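Local coordinates for glutamine amidotransferase type-2 domain-containing protein (Pseudomonas aeruginosa PAO1, PDB 1TE5) that probably transfers ammonia from glutamine as a class-II glutamine amidotransferase, although its acceptor substrate is unknown, at residues A[200-205]-A[228-233]; A[13-18]-A[207-212]; A[190-195]-A[220-225]; A[2-7]-A[224-229]. One frame throughout, in Å; residues are numbered along the deposited sequence.

Contact 1 (A[200-205]-A[228-233]); sequences ARLKDA and PLTDNE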
loop_
_atom_site.group_PDB
_atom_site.type_symbol
_atom_site.label_atom_id
_atom_site.label_comp_id
_atom_site.label_asym_id
_atom_site.label_seq_id
_atom_site.Cartn_x
_atom_site.Cartn_y
_atom_site.Cartn_z
ATOM N N ALA A 200 7.408 -26.959 3.767
ATOM C CA ALA A 200 8.799 -26.595 3.961
ATOM C C ALA A 200 8.857 -25.388 4.870
ATOM O O ALA A 200 7.937 -24.573 4.893
ATOM C CB ALA A 200 9.456 -26.275 2.625
ATOM N N ARG A 201 9.925 -25.296 5.648
ATOM C CA ARG A 201 10.100 -24.177 6.553
ATOM C C ARG A 201 11.386 -23.465 6.237
ATOM O O ARG A 201 12.463 -24.045 6.359
ATOM C CB ARG A 201 10.125 -24.643 8.012
ATOM C CG ARG A 201 10.747 -23.628 8.957
ATOM C CD ARG A 201 10.508 -23.976 10.403
ATOM N NE ARG A 201 9.163 -23.608 10.831
ATOM C CZ ARG A 201 8.861 -23.151 12.044
ATOM N NH1 ARG A 201 7.606 -22.843 12.339
ATOM N NH2 ARG A 201 9.810 -22.989 12.963
ATOM N N LEU A 202 11.295 -22.225 5.748
ATOM C CA LEU A 202 12.481 -21.475 5.452
ATOM C C LEU A 202 12.663 -20.629 6.683
ATOM O O LEU A 202 11.733 -20.300 7.417
ATOM C CB LEU A 202 12.273 -20.551 4.267
ATOM C CG LEU A 202 11.658 -21.066 2.991
ATOM C CD1 LEU A 202 11.733 -19.937 1.988
ATOM C CD2 LEU A 202 12.386 -22.321 2.468
ATOM N N LYS A 203 13.921 -20.221 6.966
ATOM C CA LYS A 203 14.116 -19.388 8.101
ATOM C C LYS A 203 15.472 -18.633 8.138
ATOM O O LYS A 203 16.472 -18.959 7.498
ATOM C CB LYS A 203 13.900 -20.205 9.425
ATOM C CG LYS A 203 15.139 -20.863 9.980
ATOM C CD LYS A 203 15.654 -22.032 9.119
ATOM C CE LYS A 203 16.826 -22.831 9.742
ATOM N NZ LYS A 203 17.969 -23.156 8.826
ATOM N N ASP A 204 15.378 -17.469 8.830
ATOM C CA ASP A 204 16.443 -16.536 9.052
ATOM C C ASP A 204 16.926 -16.891 10.447
ATOM O O ASP A 204 16.872 -18.024 10.882
ATOM C CB ASP A 204 15.881 -15.153 9.025
ATOM C CG ASP A 204 16.821 -14.091 8.559
ATOM O OD1 ASP A 204 16.378 -12.989 8.212
ATOM O OD2 ASP A 204 18.046 -14.385 8.523
ATOM N N ALA A 205 17.395 -15.848 11.163
ATOM C CA ALA A 205 17.815 -16.053 12.524
ATOM C C ALA A 205 16.691 -15.597 13.441
ATOM O O ALA A 205 16.540 -16.086 14.576
ATOM C CB ALA A 205 19.071 -15.149 12.757
ATOM N N PRO A 228 20.238 -19.226 -0.087
ATOM C CA PRO A 228 19.442 -20.360 0.387
ATOM C C PRO A 228 19.017 -20.230 1.842
ATOM O O PRO A 228 19.797 -19.804 2.697
ATOM C CB PRO A 228 20.386 -21.540 0.173
ATOM C CG PRO A 228 21.062 -21.170 -1.100
ATOM C CD PRO A 228 21.387 -19.700 -0.884
ATOM N N LEU A 229 17.752 -20.528 2.098
ATOM C CA LEU A 229 17.200 -20.462 3.441
ATOM C C LEU A 229 16.973 -21.881 3.961
ATOM O O LEU A 229 16.734 -22.092 5.149
ATOM C CB LEU A 229 15.913 -19.635 3.433
ATOM C CG LEU A 229 16.136 -18.185 2.954
ATOM C CD1 LEU A 229 14.822 -17.503 2.621
ATOM C CD2 LEU A 229 16.910 -17.386 3.991
ATOM N N THR A 230 17.071 -22.849 3.057
ATOM C CA THR A 230 16.929 -24.259 3.396
ATOM C C THR A 230 18.255 -24.917 3.004
ATOM O O THR A 230 18.954 -24.423 2.107
ATOM C CB THR A 230 15.762 -24.907 2.623
ATOM O OG1 THR A 230 14.524 -24.376 3.103
ATOM C CG2 THR A 230 15.743 -26.409 2.817
ATOM N N ASP A 231 18.646 -25.980 3.712
ATOM C CA ASP A 231 19.895 -26.656 3.379
ATOM C C ASP A 231 19.875 -27.117 1.920
ATOM O O ASP A 231 19.065 -27.971 1.534
ATOM C CB ASP A 231 20.166 -27.842 4.307
ATOM C CG ASP A 231 21.528 -28.478 4.051
ATOM O OD1 ASP A 231 22.506 -27.731 3.805
ATOM O OD2 ASP A 231 21.620 -29.725 4.080
ATOM N N ASN A 232 20.761 -26.511 1.132
ATOM C CA ASN A 232 20.931 -26.773 -0.303
ATOM C C ASN A 232 20.337 -28.071 -0.844
ATOM O O ASN A 232 20.753 -29.177 -0.466
ATOM C CB ASN A 232 22.419 -26.730 -0.685
ATOM C CG ASN A 232 23.046 -25.364 -0.472
ATOM O OD1 ASN A 232 23.745 -25.137 0.521
ATOM N ND2 ASN A 232 22.834 -24.457 -1.423
ATOM N N GLU A 233 19.368 -27.922 -1.741
ATOM C CA GLU A 233 18.719 -29.057 -2.382
ATOM C C GLU A 233 18.827 -28.750 -3.868
ATOM O O GLU A 233 19.818 -29.083 -4.526
ATOM C CB GLU A 233 17.241 -29.115 -2.001
ATOM C CG GLU A 233 16.918 -28.665 -0.605
ATOM C CD GLU A 233 15.430 -28.596 -0.376
ATOM O OE1 GLU A 233 14.747 -29.622 -0.599
ATOM O OE2 GLU A 233 14.941 -27.509 0.009
#
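Leu-229 reaches from the loop that follows strand 220-225 to Leu-202 on strand 200-203, and the two side chains cross at about a right angle. They touch at the base and at one methyl each: CB of Leu-202 lies 3.8 Å from CB of Leu-229, and CD1 of Leu-202 lies 4.0 Å from CD1 of Leu-229. Leu-229 CG is anti to the carbonyl carbon, beside the backbone N (chi1 -60°); of its two methyls CD1 meets Leu-202 and CD2 lies 3.9 Å from Lys-203 O. Thr-230 brings its hydroxyl rather than its methyl: OG1 stands 3.0 Å from Leu-202 CD2, an unusually short approach for a methyl whose exact placing is therefore doubtful. The backbones come close without pairing as strands, Lys-203 N being 3.8 Å from Leu-229 O. Lys-203 starts away from the loop but bends back through chi2 and chi4, leaving NZ 4.0 Å from Leu-229 O, too far for a bond. What positions Leu-202 lies behind it: its backbone pairs with Val-209, and its side chain rests on Val-209 and Phe-211. Arg-201 points away from the loop and forms a salt bridge with Asp-210, while Asp-204 forms one with Arg-79. On the loop side, Leu-229 also touches Cys-2 and Thr-230 touches Trp-235. The arrangement is a surface contact between a loop of one antiparallel sheet and the outermost strand of another within this chain, made by apolar packing and not by strand pairing.

Contact 2 (A[13-18]-A[207-212]); sequences TDIVFS and LTVDFH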
loop_
_atom_site.group_PDB
_atom_site.type_symbol
_atom_site.label_atom_id
_atom_site.label_comp_id
_atom_site.label_asym_id
_atom_site.label_seq_id
_atom_site.Cartn_x
_atom_site.Cartn_y
_atom_site.Cartn_z
ATOM N N THR A 13 -0.751 -19.579 -3.311
ATOM C CA THR A 13 -0.218 -20.413 -2.227
ATOM C C THR A 13 0.003 -19.689 -0.900
ATOM O O THR A 13 0.247 -18.479 -0.859
ATOM C CB THR A 13 1.097 -21.183 -2.624
ATOM O OG1 THR A 13 2.257 -20.432 -2.254
ATOM C CG2 THR A 13 1.143 -21.456 -4.115
ATOM N N ASP A 14 -0.125 -20.451 0.184
ATOM C CA ASP A 14 0.058 -19.941 1.541
ATOM C C ASP A 14 1.514 -19.648 1.878
ATOM O O ASP A 14 2.413 -20.391 1.477
ATOM C CB ASP A 14 -0.478 -20.949 2.556
ATOM C CG ASP A 14 -1.979 -21.074 2.514
ATOM O OD1 ASP A 14 -2.668 -20.037 2.649
ATOM O OD2 ASP A 14 -2.467 -22.214 2.356
ATOM N N ILE A 15 1.724 -18.566 2.625
ATOM C CA ILE A 15 3.049 -18.145 3.080
ATOM C C ILE A 15 2.879 -17.533 4.474
ATOM O O ILE A 15 2.316 -16.444 4.609
ATOM C CB ILE A 15 3.665 -17.061 2.172
ATOM C CG1 ILE A 15 3.669 -17.507 0.722
ATOM C CG2 ILE A 15 5.094 -16.787 2.588
ATOM C CD1 ILE A 15 4.356 -16.531 -0.188
ATOM N N VAL A 16 3.323 -18.230 5.514
ATOM C CA VAL A 16 3.199 -17.673 6.852
ATOM C C VAL A 16 4.516 -17.075 7.336
ATOM O O VAL A 16 5.554 -17.744 7.346
ATOM C CB VAL A 16 2.673 -18.701 7.887
ATOM C CG1 VAL A 16 1.408 -19.363 7.394
ATOM C CG2 VAL A 16 3.719 -19.732 8.205
ATOM N N PHE A 17 4.491 -15.778 7.610
ATOM C CA PHE A 17 5.669 -15.114 8.123
ATOM C C PHE A 17 5.527 -15.093 9.625
ATOM O O PHE A 17 4.472 -14.724 10.142
ATOM C CB PHE A 17 5.773 -13.679 7.617
ATOM C CG PHE A 17 6.286 -13.572 6.223
ATOM C CD1 PHE A 17 5.436 -13.794 5.142
ATOM C CD2 PHE A 17 7.620 -13.246 5.982
ATOM C CE1 PHE A 17 5.905 -13.693 3.833
ATOM C CE2 PHE A 17 8.101 -13.141 4.678
ATOM C CZ PHE A 17 7.241 -13.365 3.598
ATOM N N SER A 18 6.581 -15.515 10.308
ATOM C CA SER A 18 6.609 -15.520 11.752
ATOM C C SER A 18 7.864 -14.783 12.168
ATOM O O SER A 18 8.971 -15.287 11.981
ATOM C CB SER A 18 6.646 -16.949 12.310
ATOM O OG SER A 18 5.429 -17.648 12.091
ATOM N N LEU A 207 13.441 -15.035 11.901
ATOM C CA LEU A 207 12.294 -15.101 11.001
ATOM C C LEU A 207 12.040 -16.531 10.546
ATOM O O LEU A 207 12.968 -17.330 10.441
ATOM C CB LEU A 207 12.546 -14.225 9.767
ATOM C CG LEU A 207 11.561 -14.381 8.602
ATOM C CD1 LEU A 207 10.277 -13.613 8.895
ATOM C CD2 LEU A 207 12.195 -13.891 7.308
ATOM N N THR A 208 10.788 -16.821 10.218
ATOM C CA THR A 208 10.384 -18.140 9.747
ATOM C C THR A 208 9.237 -17.992 8.754
ATOM O O THR A 208 8.241 -17.338 9.042
ATOM C CB THR A 208 9.899 -19.039 10.910
ATOM O OG1 THR A 208 11.024 -19.625 11.581
ATOM C CG2 THR A 208 8.985 -20.137 10.406
ATOM N N VAL A 209 9.395 -18.566 7.572
ATOM C CA VAL A 209 8.342 -18.516 6.578
ATOM C C VAL A 209 8.019 -19.944 6.188
ATOM O O VAL A 209 8.846 -20.658 5.632
ATOM C CB VAL A 209 8.718 -17.638 5.360
ATOM C CG1 VAL A 209 10.184 -17.779 5.008
ATOM C CG2 VAL A 209 7.840 -17.989 4.182
ATOM N N ASP A 210 6.828 -20.380 6.566
ATOM C CA ASP A 210 6.392 -21.736 6.297
ATOM C C ASP A 210 5.558 -21.860 5.047
ATOM O O ASP A 210 4.740 -20.990 4.741
ATOM C CB ASP A 210 5.587 -22.299 7.473
ATOM C CG ASP A 210 6.403 -22.401 8.739
ATOM O OD1 ASP A 210 6.263 -21.502 9.599
ATOM O OD2 ASP A 210 7.179 -23.374 8.870
ATOM N N PHE A 211 5.748 -22.986 4.370
ATOM C CA PHE A 211 5.030 -23.325 3.149
ATOM C C PHE A 211 4.313 -24.650 3.392
ATOM O O PHE A 211 4.812 -25.513 4.116
ATOM C CB PHE A 211 6.003 -23.448 1.978
ATOM C CG PHE A 211 6.576 -22.131 1.532
ATOM C CD1 PHE A 211 7.758 -21.651 2.073
ATOM C CD2 PHE A 211 5.929 -21.372 0.562
ATOM C CE1 PHE A 211 8.288 -20.431 1.648
ATOM C CE2 PHE A 211 6.453 -20.152 0.133
ATOM C CZ PHE A 211 7.635 -19.680 0.674
ATOM N N HIS A 212 3.114 -24.783 2.834
ATOM C CA HIS A 212 2.319 -25.999 3.012
ATOM C C HIS A 212 2.520 -26.996 1.879
ATOM O O HIS A 212 3.450 -26.865 1.081
ATOM C CB HIS A 212 0.828 -25.650 3.143
ATOM C CG HIS A 212 0.515 -24.733 4.292
ATOM N ND1 HIS A 212 -0.695 -24.084 4.422
ATOM C CD2 HIS A 212 1.262 -24.354 5.358
ATOM C CE1 HIS A 212 -0.682 -23.344 5.518
ATOM N NE2 HIS A 212 0.493 -23.491 6.105
HETATM O O HOH W 1 2.158 -23.193 0.452
#
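Ile-15 and Val-209 meet methyl to methyl, CG2 to CG2 at 3.4 Å, tighter than ordinary van der Waals packing. The two side chains lie side by side and point the same way, as do Ile-15 and Phe-211, where Ile-15 CG1 sits 3.9 Å from Phe-211 CE2. Leu-207 CD1 approaches the edge of the Phe-17 ring, 4.0 Å from CD2. This buried face rests on Leu-5 and Met-7 of strand 4-9. Around it the backbones pair antiparallel: Val-16 with Asp-210 and Ser-18 with Thr-208 are hydrogen-bonded pairs, and Phe-17 with Val-209 is the non-hydrogen-bonded pair between them. Beyond them, a water links the two segments, donating to Asp-14 O at 3.0 Å and accepting from His-212 N. On the opposite face, Val-16 CG2 stands between the backbone N and the carbonyl carbon (CG1 at chi1 -51°) and presses against Asp-210 CB at 3.3 Å, while the carboxylate of Asp-210 forms a salt bridge with Arg-201. At the polar end, His-212 ND1 gives Asp-14 OD2 a weak bond of 3.3 Å, the ring and carboxylate planes turned 51° apart; the other oxygen of Asp-14 forms a salt bridge with Lys-70. Here two inner strands of a four-stranded antiparallel sheet carry an apolar face (Ile-15, Phe-17, Val-209, Phe-211) and a mixed, more polar one (Val-16, Ser-18, Thr-208, Asp-210).

Contact 3 (A[190-195]-A[220-225]); sequences YITRRA and VVTVIA
Strands 190-194 and 220-225 run antiparallel, their axes 4.7 Å apart at closest and at 164° to each other. Two hydrogen-bonded pairs, Ile-191 with Val-223 and Arg-193 with Val-221, each give two backbone bonds; the shortest, Arg-193 N to Val-221 O, is 2.9 Å. Between them Thr-192 and Thr-222 form a non-hydrogen-bonded pair, their hydroxyls 3.1 Å apart, OG1 to OG1; Thr-222 OG1 also bonds Gly-249 O. Thr-192 CG2 packs on Val-220 CG1 at 3.6 Å. Val-220 CG1 lies over a face of the Arg-194 guanidinium, and Thr-192 CG2 stands above that group, offset toward its rim; NH2 forms a salt bridge with Glu-250. On the face of Ile-191 and Val-223, Arg-193 runs beside Val-221; a bend at chi3 (62°) sets NE, and Val-221 CG2 meets the guanidinium edge 3.6 Å from NH2. Arg-193 also makes a cation-pi contact with Phe-197. Tyr-190 touches Ile-224 through CB, while its ring meets Trp-246 edge-to-face. The chemistry implies a pair held mainly by its backbone; valine methyls meet one arginine head at its edge and the other over a face, leaving both charges to partners beyond the strands.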
loop_
_atom_site.group_PDB
_atom_site.type_symbol
_atom_site.label_atom_id
_atom_site.label_comp_id
_atom_site.label_asym_id
_atom_site.label_seq_id
_atom_site.Cartn_x
_atom_site.Cartn_y
_atom_site.Cartn_z
ATOM N N TYR A 190 17.611 -19.294 -5.878
ATOM C CA TYR A 190 16.222 -19.719 -6.002
ATOM C C TYR A 190 16.056 -21.230 -5.951
ATOM O O TYR A 190 17.028 -21.977 -6.025
ATOM C CB TYR A 190 15.611 -19.174 -7.303
ATOM C CG TYR A 190 16.262 -19.686 -8.578
ATOM C CD1 TYR A 190 15.848 -20.887 -9.165
ATOM C CD2 TYR A 190 17.279 -18.959 -9.207
ATOM C CE1 TYR A 190 16.430 -21.353 -10.349
ATOM C CE2 TYR A 190 17.865 -19.418 -10.394
ATOM C CZ TYR A 190 17.433 -20.614 -10.958
ATOM O OH TYR A 190 18.004 -21.060 -12.134
ATOM N N ILE A 191 14.817 -21.668 -5.775
ATOM C CA ILE A 191 14.500 -23.087 -5.763
ATOM C C ILE A 191 13.051 -23.307 -6.187
ATOM O O ILE A 191 12.129 -22.738 -5.598
ATOM C CB ILE A 191 14.765 -23.755 -4.389
ATOM C CG1 ILE A 191 14.519 -25.265 -4.497
ATOM C CG2 ILE A 191 13.869 -23.156 -3.305
ATOM C CD1 ILE A 191 14.919 -26.036 -3.273
ATOM N N THR A 192 12.863 -24.118 -7.223
ATOM C CA THR A 192 11.533 -24.407 -7.727
ATOM C C THR A 192 11.067 -25.722 -7.143
ATOM O O THR A 192 11.810 -26.700 -7.143
ATOM C CB THR A 192 11.530 -24.541 -9.251
ATOM O OG1 THR A 192 12.214 -23.428 -9.836
ATOM C CG2 THR A 192 10.104 -24.587 -9.778
ATOM N N ARG A 193 9.835 -25.751 -6.658
ATOM C CA ARG A 193 9.270 -26.953 -6.074
ATOM C C ARG A 193 8.074 -27.368 -6.912
ATOM O O ARG A 193 7.168 -26.574 -7.136
ATOM C CB ARG A 193 8.861 -26.679 -4.624
ATOM C CG ARG A 193 10.050 -26.337 -3.721
ATOM C CD ARG A 193 9.633 -25.617 -2.448
ATOM N NE ARG A 193 8.755 -26.419 -1.599
ATOM C CZ ARG A 193 7.533 -26.047 -1.221
ATOM N NH1 ARG A 193 6.807 -26.840 -0.440
ATOM N NH2 ARG A 193 7.024 -24.889 -1.633
ATOM N N ARG A 194 8.097 -28.597 -7.417
ATOM C CA ARG A 194 7.011 -29.106 -8.246
ATOM C C ARG A 194 6.173 -30.151 -7.540
ATOM O O ARG A 194 6.710 -31.048 -6.904
ATOM C CB ARG A 194 7.586 -29.694 -9.527
ATOM C CG ARG A 194 8.280 -28.659 -10.354
ATOM C CD ARG A 194 9.239 -29.244 -11.357
ATOM N NE ARG A 194 9.966 -28.168 -12.019
ATOM C CZ ARG A 194 9.404 -27.300 -12.852
ATOM N NH1 ARG A 194 10.133 -26.341 -13.404
ATOM N NH2 ARG A 194 8.116 -27.411 -13.156
ATOM N N ALA A 195 4.857 -30.040 -7.664
ATOM C CA ALA A 195 3.948 -30.990 -7.037
ATOM C C ALA A 195 4.259 -32.401 -7.525
ATOM O O ALA A 195 4.565 -32.609 -8.702
ATOM C CB ALA A 195 2.508 -30.630 -7.342
ATOM N N VAL A 220 3.425 -25.437 -8.943
ATOM C CA VAL A 220 4.818 -25.093 -9.185
ATOM C C VAL A 220 5.014 -23.782 -8.427
ATOM O O VAL A 220 4.308 -22.800 -8.676
ATOM C CB VAL A 220 5.153 -24.884 -10.700
ATOM C CG1 VAL A 220 6.628 -24.484 -10.870
ATOM C CG2 VAL A 220 4.864 -26.138 -11.497
ATOM N N VAL A 221 5.900 -23.802 -7.436
ATOM C CA VAL A 221 6.180 -22.610 -6.647
ATOM C C VAL A 221 7.679 -22.404 -6.502
ATOM O O VAL A 221 8.407 -23.310 -6.099
ATOM C CB VAL A 221 5.436 -22.621 -5.266
ATOM C CG1 VAL A 221 4.681 -23.918 -5.058
ATOM C CG2 VAL A 221 6.390 -22.359 -4.120
ATOM N N THR A 222 8.120 -21.203 -6.860
ATOM C CA THR A 222 9.522 -20.828 -6.802
ATOM C C THR A 222 9.787 -19.760 -5.767
ATOM O O THR A 222 9.069 -18.768 -5.682
ATOM C CB THR A 222 10.001 -20.308 -8.152
ATOM O OG1 THR A 222 9.990 -21.384 -9.090
ATOM C CG2 THR A 222 11.417 -19.728 -8.054
ATOM N N VAL A 223 10.817 -19.982 -4.961
ATOM C CA VAL A 223 11.207 -19.037 -3.933
ATOM C C VAL A 223 12.553 -18.459 -4.340
ATOM O O VAL A 223 13.409 -19.178 -4.861
ATOM C CB VAL A 223 11.329 -19.725 -2.556
ATOM C CG1 VAL A 223 11.658 -18.691 -1.473
ATOM C CG2 VAL A 223 10.035 -20.471 -2.227
ATOM N N ILE A 224 12.709 -17.150 -4.168
ATOM C CA ILE A 224 13.949 -16.451 -4.504
ATOM C C ILE A 224 14.406 -15.715 -3.236
ATOM O O ILE A 224 13.602 -15.070 -2.568
ATOM C CB ILE A 224 13.717 -15.439 -5.647
ATOM C CG1 ILE A 224 13.056 -16.142 -6.835
ATOM C CG2 ILE A 224 15.034 -14.828 -6.084
ATOM C CD1 ILE A 224 12.192 -15.242 -7.647
ATOM N N ALA A 225 15.675 -15.866 -2.875
ATOM C CA ALA A 225 16.215 -15.216 -1.691
ATOM C C ALA A 225 17.620 -14.748 -1.986
ATOM O O ALA A 225 18.169 -15.084 -3.034
ATOM C CB ALA A 225 16.221 -16.177 -0.522
#

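Contact 4 (A[2-7]-A[224-229]); sequences CELLGM and IATEPL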
loop_
_atom_site.group_PDB
_atom_site.type_symbol
_atom_site.label_atom_id
_atom_site.label_comp_id
_atom_site.label_asym_id
_atom_site.label_seq_id
_atom_site.Cartn_x
_atom_site.Cartn_y
_atom_site.Cartn_z
ATOM N N CYS A 2 19.862 -13.326 3.718
ATOM C CA CYS A 2 18.391 -13.412 3.977
ATOM C C CYS A 2 17.757 -12.017 3.967
ATOM O O CYS A 2 17.131 -11.607 4.948
ATOM C CB CYS A 2 18.132 -14.062 5.323
ATOM S SG CYS A 2 19.615 -14.599 6.232
ATOM N N GLU A 3 17.957 -11.281 2.877
ATOM C CA GLU A 3 17.409 -9.934 2.747
ATOM C C GLU A 3 16.268 -9.872 1.732
ATOM O O GLU A 3 15.130 -9.602 2.104
ATOM C CB GLU A 3 18.523 -8.930 2.427
ATOM C CG GLU A 3 19.561 -8.805 3.561
ATOM C CD GLU A 3 20.610 -7.725 3.323
ATOM O OE1 GLU A 3 20.267 -6.520 3.455
ATOM O OE2 GLU A 3 21.776 -8.087 3.025
ATOM N N LEU A 4 16.566 -10.100 0.456
ATOM C CA LEU A 4 15.532 -10.098 -0.579
ATOM C C LEU A 4 14.787 -11.426 -0.514
ATOM O O LEU A 4 15.385 -12.469 -0.253
ATOM C CB LEU A 4 16.145 -9.928 -1.973
ATOM C CG LEU A 4 16.730 -8.570 -2.374
ATOM C CD1 LEU A 4 17.258 -8.655 -3.798
ATOM C CD2 LEU A 4 15.677 -7.478 -2.264
ATOM N N LEU A 5 13.485 -11.393 -0.759
ATOM C CA LEU A 5 12.672 -12.600 -0.710
ATOM C C LEU A 5 11.469 -12.516 -1.646
ATOM O O LEU A 5 10.570 -11.703 -1.441
ATOM C CB LEU A 5 12.208 -12.848 0.731
ATOM C CG LEU A 5 11.280 -14.020 1.043
ATOM C CD1 LEU A 5 11.836 -15.337 0.509
ATOM C CD2 LEU A 5 11.101 -14.086 2.547
ATOM N N GLY A 6 11.453 -13.369 -2.662
ATOM C CA GLY A 6 10.352 -13.376 -3.597
ATOM C C GLY A 6 9.752 -14.753 -3.792
ATOM O O GLY A 6 10.268 -15.762 -3.301
ATOM N N MET A 7 8.609 -14.777 -4.464
ATOM C CA MET A 7 7.921 -16.010 -4.776
ATOM C C MET A 7 7.021 -15.808 -5.981
ATOM O O MET A 7 6.287 -14.826 -6.065
ATOM C CB MET A 7 7.059 -16.516 -3.617
ATOM C CG MET A 7 6.319 -17.810 -3.987
ATOM S SD MET A 7 4.803 -18.153 -3.104
ATOM C CE MET A 7 3.704 -16.966 -3.816
ATOM N N ILE A 224 12.709 -17.150 -4.168
ATOM C CA ILE A 224 13.949 -16.451 -4.504
ATOM C C ILE A 224 14.406 -15.715 -3.236
ATOM O O ILE A 224 13.602 -15.070 -2.568
ATOM C CB ILE A 224 13.717 -15.439 -5.647
ATOM C CG1 ILE A 224 13.056 -16.142 -6.835
ATOM C CG2 ILE A 224 15.034 -14.828 -6.084
ATOM C CD1 ILE A 224 12.192 -15.242 -7.647
ATOM N N ALA A 225 15.675 -15.866 -2.875
ATOM C CA ALA A 225 16.215 -15.216 -1.691
ATOM C C ALA A 225 17.620 -14.748 -1.986
ATOM O O ALA A 225 18.169 -15.084 -3.034
ATOM C CB ALA A 225 16.221 -16.177 -0.522
ATOM N N THR A 226 18.185 -13.934 -1.097
ATOM C CA THR A 226 19.549 -13.438 -1.280
ATOM C C THR A 226 20.497 -14.634 -1.231
ATOM O O THR A 226 21.545 -14.644 -1.879
ATOM C CB THR A 226 19.931 -12.393 -0.202
ATOM O OG1 THR A 226 19.311 -11.136 -0.508
ATOM C CG2 THR A 226 21.438 -12.203 -0.128
ATOM N N GLU A 227 20.111 -15.644 -0.454
ATOM C CA GLU A 227 20.878 -16.877 -0.324
ATOM C C GLU A 227 19.969 -17.954 0.247
ATOM O O GLU A 227 19.007 -17.648 0.952
ATOM C CB GLU A 227 22.109 -16.678 0.561
ATOM C CG GLU A 227 21.811 -16.324 2.003
ATOM C CD GLU A 227 23.059 -15.931 2.781
ATOM O OE1 GLU A 227 22.901 -15.435 3.919
ATOM O OE2 GLU A 227 24.189 -16.107 2.263
ATOM N N PRO A 228 20.238 -19.226 -0.087
ATOM C CA PRO A 228 19.442 -20.360 0.387
ATOM C C PRO A 228 19.017 -20.230 1.842
ATOM O O PRO A 228 19.797 -19.804 2.697
ATOM C CB PRO A 228 20.386 -21.540 0.173
ATOM C CG PRO A 228 21.062 -21.170 -1.100
ATOM C CD PRO A 228 21.387 -19.700 -0.884
ATOM N N LEU A 229 17.752 -20.528 2.098
ATOM C CA LEU A 229 17.200 -20.462 3.441
ATOM C C LEU A 229 16.973 -21.881 3.961
ATOM O O LEU A 229 16.734 -22.092 5.149
ATOM C CB LEU A 229 15.913 -19.635 3.433
ATOM C CG LEU A 229 16.136 -18.185 2.954
ATOM C CD1 LEU A 229 14.822 -17.503 2.621
ATOM C CD2 LEU A 229 16.910 -17.386 3.991
#
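Thr-226 lies against the start of the chain, its side chain crossing that of Leu-4 at about a right angle. Its CB sits 3.8 Å from Glu-3 N and 4.0 Å from Cys-2 N. At the tip, OG1 stands beside its own backbone N (chi1 -77°) and accepts from Leu-4 N at 3.1 Å, a nearly straight bond (165°). Glu-3 N, 3.6 Å from the same OG1, is buried with no hydrogen-bond partner. Thr-226 N returns only a weak bond to Leu-4 O, whereas farther in Gly-6 and Ile-224 make a full hydrogen-bonded pair. Gly-6 N meets Ile-224 O at 2.7 Å; in return Ile-224 N approaches Gly-6 O from above its carbonyl plane. Around Cys-2, Leu-229 CD2 packs on CB at 3.8 Å and Glu-227 OE1 lies 3.7 Å from N, not close enough to bond. In class-II amidotransferases the N-terminal cysteine is the nucleophile, so Cys-2 probably has that role, with these loop residues lining its surroundings. Strand 4-9 runs between strands 220-225 and 73-80 in the seven-stranded sheet, with Leu-4 touching Leu-188 of strand 188-194 and Ala-106 of strand 101-108 in the six-stranded one.

In the fold
Contacts 3 and 4 share strand 220-225 and lie in one sheet, their centres about 11 Å apart. Contact 2 belongs to the four-stranded sheet packed on it: Met-7 SD of contact 4 sits 3.4 Å from Ile-15 CD1, and Phe-211 CZ lies 3.8 Å from Val-223 CG2 of contact 3. Contact 1 also bridges the two sheets: Leu-202 CD1 touches both Phe-211 CE1 at 3.5 Å and Val-223 CG1 at 3.7 Å. Leu-229, which packs on the probable nucleophile Cys-2, is common to contacts 1 and 4, whose centres are about 9 Å apart. Both contacts therefore border the probable active site, from which contacts 2 and 3 stand farther back.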